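Local coordinates for superoxide dismutase (Anaplasma phagocytophilum, PDB 3JS4), which probably destroys superoxide radicals, dismuting them to oxygen and hydrogen peroxide by alternate reduction and oxidation of an active-site iron ion, at residues L28-L33 with Q106-N111; S38-D43 with Y192-L197; G48-Y53 with N100-W105. All blocks are in the same frame, centred on the assembly; numbering follows the deposited sequence.

Contact 1. Residues L28-L33 with Q106-N111; sequences LPYEGL and QSMKPN
Tyr30 and Leu33 press against Met108 and Pro110 where two loops of the alpha-hairpin region of an iron/manganese superoxide dismutase meet: residues 28-33, on the way to helix 39-60, and residues 106-111, on the way out of helix 89-106. The phenol ring is the centrepiece. On one face it carries CD2 of Leu33, 3.7 Å above the plane and over the ring centre; on the opposite face lies CD of Pro29, nearer the rim, so the loop's own side chains sandwich the ring. Segment 106-111 approaches it obliquely. CD2 of Tyr30 is 3.7 Å from CD of Pro110, and CE2 comes within 3.2 Å of the backbone O of Met108. With chi1 at 32°, CG of Tyr30 lies between the backbone N and the carbonyl carbon, and the ring reaches back along the end of helix 89-106, where OH is hydrogen-bonded to the carbonyl of Trp105. The two methyl branches of Leu33 divide the work: CD2, besides covering the tyrosine, sits 3.6 Å from N of Pro110, while CD1 turns to Met108. The Met108 chain runs at about a right angle to Leu33 and bends at its last torsion (chi3 -75°). Phe207 and Leu211 of helix 200-211 also touch this methionine, which joins the loops to the C-terminal region. Farther out, Lys109 makes a salt bridge to Asp215, and CG of Pro110 rests 3.7 Å from the carbonyl O of Gly32. At the inner end, the methyl CE of Met108 packs 3.8 Å from CD1 of Leu33 and 3.9 Å from OH of Tyr30.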
loop_
_atom_site.group_PDB
_atom_site.type_symbol
_atom_site.label_atom_id
_atom_site.label_comp_id
_atom_site.label_asym_id
_atom_site.label_seq_id
_atom_site.Cartn_x
_atom_site.Cartn_y
_atom_site.Cartn_z
ATOM N N LEU A 28 5.051 -1.455 13.470
ATOM C CA LEU A 28 5.886 -0.941 12.374
ATOM C C LEU A 28 7.196 -1.728 12.221
ATOM O O LEU A 28 7.736 -2.214 13.208
ATOM C CB LEU A 28 6.232 0.524 12.623
ATOM C CG LEU A 28 5.100 1.539 12.491
ATOM C CD1 LEU A 28 5.659 2.946 12.753
ATOM C CD2 LEU A 28 4.426 1.467 11.082
ATOM N N PRO A 29 7.730 -1.819 10.989
ATOM C CA PRO A 29 9.039 -2.445 10.825
ATOM C C PRO A 29 10.221 -1.557 11.259
ATOM O O PRO A 29 11.359 -1.969 11.128
ATOM C CB PRO A 29 9.121 -2.746 9.311
ATOM C CG PRO A 29 7.889 -2.226 8.688
ATOM C CD PRO A 29 7.141 -1.393 9.706
ATOM N N TYR A 30 9.959 -0.354 11.763
ATOM C CA TYR A 30 11.014 0.620 12.076
ATOM C C TYR A 30 10.430 1.572 13.126
ATOM O O TYR A 30 9.210 1.557 13.381
ATOM C CB TYR A 30 11.459 1.389 10.804
ATOM C CG TYR A 30 10.313 1.589 9.801
ATOM C CD1 TYR A 30 9.308 2.529 10.052
ATOM C CD2 TYR A 30 10.216 0.821 8.630
ATOM C CE1 TYR A 30 8.232 2.715 9.180
ATOM C CE2 TYR A 30 9.117 1.005 7.719
ATOM C CZ TYR A 30 8.135 1.954 8.026
ATOM O OH TYR A 30 7.054 2.163 7.218
ATOM N N GLU A 31 11.292 2.390 13.725
ATOM C CA GLU A 31 10.896 3.358 14.753
ATOM C C GLU A 31 10.364 4.670 14.144
ATOM O O GLU A 31 9.587 5.395 14.762
ATOM C CB GLU A 31 12.100 3.687 15.640
ATOM C CG GLU A 31 12.541 2.524 16.493
ATOM C CD GLU A 31 13.343 2.949 17.715
ATOM O OE1 GLU A 31 13.928 4.068 17.728
ATOM O OE2 GLU A 31 13.386 2.155 18.673
ATOM N N GLY A 32 10.819 4.987 12.940
ATOM C CA GLY A 32 10.448 6.241 12.287
ATOM C C GLY A 32 11.055 6.380 10.901
ATOM O O GLY A 32 11.905 5.581 10.509
ATOM N N LEU A 33 10.629 7.416 10.176
ATOM C CA LEU A 33 11.104 7.686 8.818
ATOM C C LEU A 33 11.535 9.139 8.626
ATOM O O LEU A 33 11.433 9.685 7.508
ATOM C CB LEU A 33 10.013 7.331 7.799
ATOM C CG LEU A 33 9.539 5.874 7.821
ATOM C CD1 LEU A 33 8.231 5.731 7.036
ATOM C CD2 LEU A 33 10.624 4.946 7.274
ATOM N N GLN A 106 5.304 -1.657 5.124
ATOM C CA GLN A 106 6.344 -2.562 4.631
ATOM C C GLN A 106 6.992 -2.074 3.324
ATOM O O GLN A 106 8.107 -2.501 2.980
ATOM C CB GLN A 106 5.770 -3.974 4.424
ATOM C CG GLN A 106 5.078 -4.542 5.644
ATOM C CD GLN A 106 4.480 -5.910 5.385
ATOM O OE1 GLN A 106 3.270 -6.038 5.126
ATOM N NE2 GLN A 106 5.321 -6.945 5.433
ATOM N N SER A 107 6.288 -1.186 2.621
ATOM C CA SER A 107 6.703 -0.633 1.339
ATOM C C SER A 107 7.711 0.517 1.495
ATOM O O SER A 107 8.105 1.145 0.516
ATOM C CB SER A 107 5.464 -0.152 0.569
ATOM O OG SER A 107 4.660 -1.274 0.158
ATOM N N MET A 108 8.114 0.808 2.726
ATOM C CA MET A 108 9.064 1.879 2.978
ATOM C C MET A 108 10.071 1.355 3.997
ATOM O O MET A 108 9.802 0.373 4.678
ATOM C CB MET A 108 8.351 3.113 3.550
ATOM C CG MET A 108 7.212 3.675 2.666
ATOM S SD MET A 108 6.463 5.194 3.304
ATOM C CE MET A 108 5.447 4.562 4.665
ATOM N N LYS A 109 11.230 2.011 4.073
ATOM C CA LYS A 109 12.213 1.770 5.135
ATOM C C LYS A 109 13.047 3.029 5.355
ATOM O O LYS A 109 13.097 3.898 4.481
ATOM C CB LYS A 109 13.124 0.577 4.794
ATOM C CG LYS A 109 14.001 0.741 3.538
ATOM C CD LYS A 109 14.974 -0.442 3.432
ATOM C CE LYS A 109 15.939 -0.263 2.267
ATOM N NZ LYS A 109 16.987 -1.294 2.320
ATOM N N PRO A 110 13.705 3.141 6.524
ATOM C CA PRO A 110 14.725 4.190 6.643
ATOM C C PRO A 110 15.816 3.949 5.595
ATOM O O PRO A 110 16.117 2.790 5.282
ATOM C CB PRO A 110 15.303 3.972 8.061
ATOM C CG PRO A 110 14.261 3.244 8.805
ATOM C CD PRO A 110 13.504 2.406 7.789
ATOM N N ASN A 111 16.377 5.013 5.020
ATOM C CA ASN A 111 17.374 4.836 3.959
ATOM C C ASN A 111 16.831 4.060 2.753
ATOM O O ASN A 111 17.564 3.314 2.109
ATOM C CB ASN A 111 18.641 4.152 4.514
ATOM C CG ASN A 111 19.393 5.026 5.514
ATOM O OD1 ASN A 111 19.909 6.086 5.150
ATOM N ND2 ASN A 111 19.466 4.584 6.785
#

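Contact 2. Residues S38-D43 with Y192-L197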
loop_
_atom_site.group_PDB
_atom_site.type_symbol
_atom_site.label_atom_id
_atom_site.label_comp_id
_atom_site.label_asym_id
_atom_site.label_seq_id
_atom_site.Cartn_x
_atom_site.Cartn_y
_atom_site.Cartn_z
ATOM N N SER A 38 7.481 13.066 9.178
ATOM C CA SER A 38 7.811 13.600 10.491
ATOM C C SER A 38 7.277 12.691 11.582
ATOM O O SER A 38 6.404 11.866 11.361
ATOM C CB SER A 38 7.244 15.006 10.667
ATOM O OG SER A 38 5.827 14.957 10.741
ATOM N N SER A 39 7.798 12.871 12.780
ATOM C CA SER A 39 7.349 12.092 13.907
ATOM C C SER A 39 5.821 12.259 14.138
ATOM O O SER A 39 5.071 11.271 14.334
ATOM C CB SER A 39 8.194 12.508 15.119
ATOM O OG SER A 39 7.633 11.942 16.268
ATOM N N HIS A 40 5.372 13.511 14.084
ATOM C CA HIS A 40 3.964 13.877 14.237
ATOM C C HIS A 40 3.076 13.212 13.159
ATOM O O HIS A 40 2.005 12.663 13.461
ATOM C CB HIS A 40 3.854 15.408 14.197
ATOM C CG HIS A 40 2.467 15.942 14.404
ATOM N ND1 HIS A 40 1.606 15.453 15.366
ATOM C CD2 HIS A 40 1.816 16.975 13.810
ATOM C CE1 HIS A 40 0.472 16.136 15.330
ATOM N NE2 HIS A 40 0.573 17.063 14.392
ATOM N N LEU A 41 3.527 13.259 11.919
ATOM C CA LEU A 41 2.745 12.672 10.819
ATOM C C LEU A 41 2.668 11.154 10.952
ATOM O O LEU A 41 1.601 10.556 10.795
ATOM C CB LEU A 41 3.323 13.074 9.469
ATOM C CG LEU A 41 2.731 12.444 8.197
ATOM C CD1 LEU A 41 1.223 12.633 8.136
ATOM C CD2 LEU A 41 3.412 13.123 7.016
ATOM N N LEU A 42 3.791 10.527 11.278
ATOM C CA LEU A 42 3.783 9.075 11.460
ATOM C C LEU A 42 2.845 8.677 12.602
ATOM O O LEU A 42 2.113 7.678 12.512
ATOM C CB LEU A 42 5.198 8.556 11.759
ATOM C CG LEU A 42 5.328 7.021 11.861
ATOM C CD1 LEU A 42 4.786 6.290 10.600
ATOM C CD2 LEU A 42 6.781 6.644 12.121
ATOM N N ASP A 43 2.889 9.447 13.680
ATOM C CA ASP A 43 2.059 9.163 14.847
ATOM C C ASP A 43 0.568 9.253 14.500
ATOM O O ASP A 43 -0.204 8.345 14.774
ATOM C CB ASP A 43 2.428 10.100 16.027
ATOM C CG ASP A 43 1.510 9.912 17.230
ATOM O OD1 ASP A 43 1.546 8.837 17.865
ATOM O OD2 ASP A 43 0.737 10.840 17.537
ATOM N N TYR A 192 0.065 12.679 3.811
ATOM C CA TYR A 192 1.125 13.634 3.583
ATOM C C TYR A 192 0.808 15.053 4.061
ATOM O O TYR A 192 1.722 15.867 4.187
ATOM C CB TYR A 192 1.487 13.632 2.091
ATOM C CG TYR A 192 0.338 13.980 1.144
ATOM C CD1 TYR A 192 -0.022 15.294 0.894
ATOM C CD2 TYR A 192 -0.391 12.970 0.491
ATOM C CE1 TYR A 192 -1.067 15.606 -0.026
ATOM C CE2 TYR A 192 -1.427 13.269 -0.385
ATOM C CZ TYR A 192 -1.756 14.574 -0.650
ATOM O OH TYR A 192 -2.799 14.809 -1.528
ATOM N N TYR A 193 -0.456 15.356 4.351
ATOM C CA TYR A 193 -0.835 16.770 4.572
ATOM C C TYR A 193 -0.018 17.508 5.649
ATOM O O TYR A 193 0.399 18.664 5.459
ATOM C CB TYR A 193 -2.319 16.920 4.915
ATOM C CG TYR A 193 -2.866 18.162 4.257
ATOM C CD1 TYR A 193 -3.248 18.134 2.917
ATOM C CD2 TYR A 193 -2.947 19.365 4.951
ATOM C CE1 TYR A 193 -3.717 19.260 2.293
ATOM C CE2 TYR A 193 -3.429 20.494 4.343
ATOM C CZ TYR A 193 -3.809 20.432 3.014
ATOM O OH TYR A 193 -4.260 21.545 2.387
ATOM N N LEU A 194 0.184 16.851 6.783
ATOM C CA LEU A 194 0.827 17.522 7.927
ATOM C C LEU A 194 2.245 17.993 7.590
ATOM O O LEU A 194 2.715 18.993 8.139
ATOM C CB LEU A 194 0.819 16.620 9.173
ATOM C CG LEU A 194 -0.512 16.546 9.968
ATOM C CD1 LEU A 194 -0.423 15.467 11.111
ATOM C CD2 LEU A 194 -0.917 17.950 10.530
ATOM N N ASP A 195 2.914 17.273 6.681
ATOM C CA ASP A 195 4.294 17.577 6.321
ATOM C C ASP A 195 4.396 18.350 4.999
ATOM O O ASP A 195 5.258 19.192 4.871
ATOM C CB ASP A 195 5.140 16.297 6.212
ATOM C CG ASP A 195 5.547 15.724 7.553
ATOM O OD1 ASP A 195 5.056 16.168 8.620
ATOM O OD2 ASP A 195 6.342 14.758 7.519
ATOM N N TYR A 196 3.545 18.028 4.022
ATOM C CA TYR A 196 3.633 18.584 2.635
ATOM C C TYR A 196 2.408 19.390 2.178
ATOM O O TYR A 196 2.356 19.846 1.040
ATOM C CB TYR A 196 3.914 17.447 1.627
ATOM C CG TYR A 196 5.163 16.684 1.992
ATOM C CD1 TYR A 196 6.414 17.183 1.631
ATOM C CD2 TYR A 196 5.100 15.503 2.768
ATOM C CE1 TYR A 196 7.574 16.529 1.990
ATOM C CE2 TYR A 196 6.268 14.829 3.136
ATOM C CZ TYR A 196 7.499 15.354 2.745
ATOM O OH TYR A 196 8.678 14.740 3.094
ATOM N N LEU A 197 1.423 19.554 3.066
ATOM C CA LEU A 197 0.203 20.325 2.749
ATOM C C LEU A 197 -0.419 19.820 1.448
ATOM O O LEU A 197 -0.458 18.618 1.226
ATOM C CB LEU A 197 0.490 21.835 2.727
ATOM C CG LEU A 197 1.058 22.427 4.032
ATOM C CD1 LEU A 197 1.522 23.911 3.861
ATOM C CD2 LEU A 197 0.071 22.295 5.221
#
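Ser38 and Asp195 make the polar half of this contact, a two-point grip of one carboxylate on the start of helix 39-60. Backbone N of Ser38 donates to OD2 of Asp195 at 2.6 Å (N-H...O angle 151°), and the serine hydroxyl OG donates to OD1 at 2.6 Å. Each carboxylate oxygen uses its syn lone pair, so the two bonds together fix the rotation of the group. The same OG accepts from N of Leu41 at 3.1 Å: Ser38 is the N-cap. Its chi1 of 69° turns OG back over the first turn of the helix, from where it serves both the helix end and the aspartate. A carboxylate beside a helix N-terminus would be expected to be stabilised as the anion.

The apolar half lies alongside. Leu41 places CD2 over a face of the Asp195 carboxylate, above CG and 3.4 Å from OD2 of Asp195, and CD1 4.1 Å from CB of Leu194. Nearer the surface, CD1 of Leu194 stands over one face of the His40 ring, 4.1 Å from its centroid, in a CH-pi contact.

Leu41 is near the iron ligands His45 and His190, whose chain neighbourhoods these segments share. The arrangement is a helix N-cap tied to an aspartate of the short helix 193-196, and it joins the alpha-hairpin and C-terminal domains of the iron/manganese superoxide dismutase fold.

Contact 3. Residues G48-Y53 with N100-W105; sequences GHHKTY and NHDFYW. With FE (Fe (III) ion), chain E.
The His50 imidazole has CB of His101 over the centre of one face, 3.4 Å above the plane, a CH-pi contact almost along the ring normal. At its edge, in the plane, lies OD1 of Asp102, 3.1 Å from CE1 and 3.2 Å from NE2 of His50. The indole of Trp105, with CD2 of Tyr104 over one face toward the rim, meets the histidine rim to rim: NE1 donates to ND1 of His50 at 2.9 Å with an N-H...N angle of 161°. The acceptor lies in the indole plane, whereas the donor is tilted out of the imidazole plane. His50 reaches this position with CG anti to its backbone N (chi1 -167°); its side chain and that of His101 run past each other in opposite directions.

The His101 ring meets both His50 and Tyr53 obliquely; CE2 of Tyr53 is 3.6 Å from CE1 of His101. NE2 of His101 binds the iron at 2.2 Å, and ND1 is hydrogen-bonded to the backbone O of Gln97, which orients the imidazole for the metal. His45, Asp186, His190 and a water complete the site.

Helices 39-60 and 89-106 run roughly antiparallel here, their axes 10.9 Å apart at 140°, and these rings bridge the space between them as an aromatic cluster. On other sides of helix 89-106, Phe103 and Tyr104 pack on strand 179-186 and Asn100 on strand 149-156.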
loop_
_atom_site.group_PDB
_atom_site.type_symbol
_atom_site.label_atom_id
_atom_site.label_comp_id
_atom_site.label_asym_id
_atom_site.label_seq_id
_atom_site.Cartn_x
_atom_site.Cartn_y
_atom_site.Cartn_z
ATOM N N GLY A 48 -3.412 7.046 14.810
ATOM C CA GLY A 48 -4.703 7.701 14.575
ATOM C C GLY A 48 -5.509 6.922 13.534
ATOM O O GLY A 48 -6.470 6.235 13.883
ATOM N N HIS A 49 -5.150 7.071 12.256
ATOM C CA HIS A 49 -5.959 6.477 11.156
ATOM C C HIS A 49 -5.921 4.948 11.149
ATOM O O HIS A 49 -6.960 4.305 11.147
ATOM C CB HIS A 49 -5.516 7.008 9.786
ATOM C CG HIS A 49 -5.750 8.474 9.593
ATOM N ND1 HIS A 49 -6.865 8.971 8.949
ATOM C CD2 HIS A 49 -5.019 9.549 9.974
ATOM C CE1 HIS A 49 -6.795 10.287 8.904
ATOM N NE2 HIS A 49 -5.691 10.667 9.528
ATOM N N HIS A 50 -4.722 4.370 11.142
ATOM C CA HIS A 50 -4.582 2.912 11.043
ATOM C C HIS A 50 -5.190 2.216 12.278
ATOM O O HIS A 50 -5.965 1.248 12.142
ATOM C CB HIS A 50 -3.100 2.565 10.874
ATOM C CG HIS A 50 -2.825 1.153 10.457
ATOM N ND1 HIS A 50 -1.547 0.705 10.191
ATOM C CD2 HIS A 50 -3.640 0.078 10.308
ATOM C CE1 HIS A 50 -1.589 -0.576 9.872
ATOM N NE2 HIS A 50 -2.845 -0.979 9.934
ATOM N N LYS A 51 -4.861 2.719 13.476
ATOM C CA LYS A 51 -5.459 2.195 14.715
ATOM C C LYS A 51 -7.011 2.243 14.671
ATOM O O LYS A 51 -7.692 1.296 15.121
ATOM C CB LYS A 51 -4.978 2.985 15.926
ATOM C CG LYS A 51 -5.384 2.341 17.255
ATOM C CD LYS A 51 -5.689 3.344 18.319
ATOM C CE LYS A 51 -5.992 2.635 19.658
ATOM N NZ LYS A 51 -7.266 1.877 19.612
ATOM N N THR A 52 -7.560 3.355 14.169
ATOM C CA THR A 52 -9.021 3.504 14.137
ATOM C C THR A 52 -9.696 2.457 13.228
ATOM O O THR A 52 -10.747 1.912 13.579
ATOM C CB THR A 52 -9.433 4.947 13.806
ATOM O OG1 THR A 52 -8.910 5.800 14.840
ATOM C CG2 THR A 52 -10.976 5.090 13.747
ATOM N N TYR A 53 -9.080 2.136 12.096
ATOM C CA TYR A 53 -9.601 1.067 11.223
ATOM C C TYR A 53 -9.693 -0.279 11.934
ATOM O O TYR A 53 -10.682 -1.034 11.784
ATOM C CB TYR A 53 -8.726 0.926 9.973
ATOM C CG TYR A 53 -8.874 2.049 8.996
ATOM C CD1 TYR A 53 -10.117 2.356 8.475
ATOM C CD2 TYR A 53 -7.756 2.791 8.547
ATOM C CE1 TYR A 53 -10.286 3.397 7.548
ATOM C CE2 TYR A 53 -7.919 3.836 7.614
ATOM C CZ TYR A 53 -9.200 4.109 7.123
ATOM O OH TYR A 53 -9.443 5.093 6.192
ATOM N N ASN A 100 -4.224 -2.546 3.507
ATOM C CA ASN A 100 -3.469 -1.557 2.725
ATOM C C ASN A 100 -2.394 -0.814 3.532
ATOM O O ASN A 100 -1.290 -0.576 3.044
ATOM C CB ASN A 100 -4.405 -0.499 2.147
ATOM C CG ASN A 100 -5.397 -1.067 1.140
ATOM O OD1 ASN A 100 -5.180 -2.129 0.572
ATOM N ND2 ASN A 100 -6.491 -0.331 0.909
ATOM N N HIS A 101 -2.742 -0.373 4.732
ATOM C CA HIS A 101 -1.762 0.312 5.587
ATOM C C HIS A 101 -0.628 -0.630 6.018
ATOM O O HIS A 101 0.536 -0.224 6.030
ATOM C CB HIS A 101 -2.445 0.969 6.803
ATOM C CG HIS A 101 -3.179 2.228 6.451
ATOM N ND1 HIS A 101 -4.471 2.217 5.956
ATOM C CD2 HIS A 101 -2.783 3.525 6.450
ATOM C CE1 HIS A 101 -4.855 3.463 5.719
ATOM N NE2 HIS A 101 -3.842 4.274 5.982
ATOM N N ASP A 102 -0.952 -1.884 6.341
ATOM C CA ASP A 102 0.100 -2.847 6.710
ATOM C C ASP A 102 1.081 -2.919 5.523
ATOM O O ASP A 102 2.304 -2.903 5.710
ATOM C CB ASP A 102 -0.447 -4.270 6.994
ATOM C CG ASP A 102 -1.188 -4.410 8.338
ATOM O OD1 ASP A 102 -1.110 -3.542 9.235
ATOM O OD2 ASP A 102 -1.866 -5.451 8.504
ATOM N N PHE A 103 0.542 -3.000 4.310
ATOM C CA PHE A 103 1.356 -3.129 3.095
ATOM C C PHE A 103 2.189 -1.866 2.878
ATOM O O PHE A 103 3.363 -1.932 2.468
ATOM C CB PHE A 103 0.440 -3.333 1.872
ATOM C CG PHE A 103 1.096 -4.092 0.734
ATOM C CD1 PHE A 103 1.369 -5.448 0.858
ATOM C CD2 PHE A 103 1.422 -3.450 -0.460
ATOM C CE1 PHE A 103 1.980 -6.159 -0.184
ATOM C CE2 PHE A 103 2.014 -4.143 -1.505
ATOM C CZ PHE A 103 2.283 -5.513 -1.374
ATOM N N TYR A 104 1.572 -0.712 3.153
ATOM C CA TYR A 104 2.232 0.583 2.972
ATOM C C TYR A 104 3.457 0.683 3.880
ATOM O O TYR A 104 4.521 1.140 3.440
ATOM C CB TYR A 104 1.236 1.680 3.331
ATOM C CG TYR A 104 1.719 3.106 3.365
ATOM C CD1 TYR A 104 2.318 3.702 2.250
ATOM C CD2 TYR A 104 1.493 3.899 4.503
ATOM C CE1 TYR A 104 2.709 5.043 2.277
ATOM C CE2 TYR A 104 1.861 5.235 4.537
ATOM C CZ TYR A 104 2.459 5.805 3.426
ATOM O OH TYR A 104 2.838 7.112 3.482
ATOM N N TRP A 105 3.309 0.318 5.159
ATOM C CA TRP A 105 4.459 0.437 6.051
ATOM C C TRP A 105 5.614 -0.450 5.616
ATOM O O TRP A 105 6.783 -0.058 5.764
ATOM C CB TRP A 105 4.100 0.174 7.538
ATOM C CG TRP A 105 2.928 1.000 8.044
ATOM C CD1 TRP A 105 1.766 0.525 8.596
ATOM C CD2 TRP A 105 2.814 2.429 8.043
ATOM N NE1 TRP A 105 0.947 1.566 8.940
ATOM C CE2 TRP A 105 1.563 2.745 8.628
ATOM C CE3 TRP A 105 3.670 3.478 7.643
ATOM C CZ2 TRP A 105 1.125 4.065 8.799
ATOM C CZ3 TRP A 105 3.232 4.788 7.795
ATOM C CH2 TRP A 105 1.960 5.071 8.367
HETATM FE FE FE E . -3.674 6.297 5.117
HETATM O O HOH W 1 -5.356 5.775 3.716
#

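Contact 3 is the buried one, close to the chain centre and directly at the iron; contacts 1 and 2 are only partly buried and lie farther out. Helix 39-60 serves both contact 2, at its N-terminus, and contact 3, midway along. Helix 89-106 supplies the second side of contact 3 and runs out into the loop of contact 1. Chemistry follows place: aromatic rings and metal coordination in contact 3, a carboxylate bound to a helix cap in contact 2, and apolar side chains packed between loops in contact 1. The three adjoin through Leu42, which touches both Gly32 and Trp105, and through packing of Leu28 on Trp105.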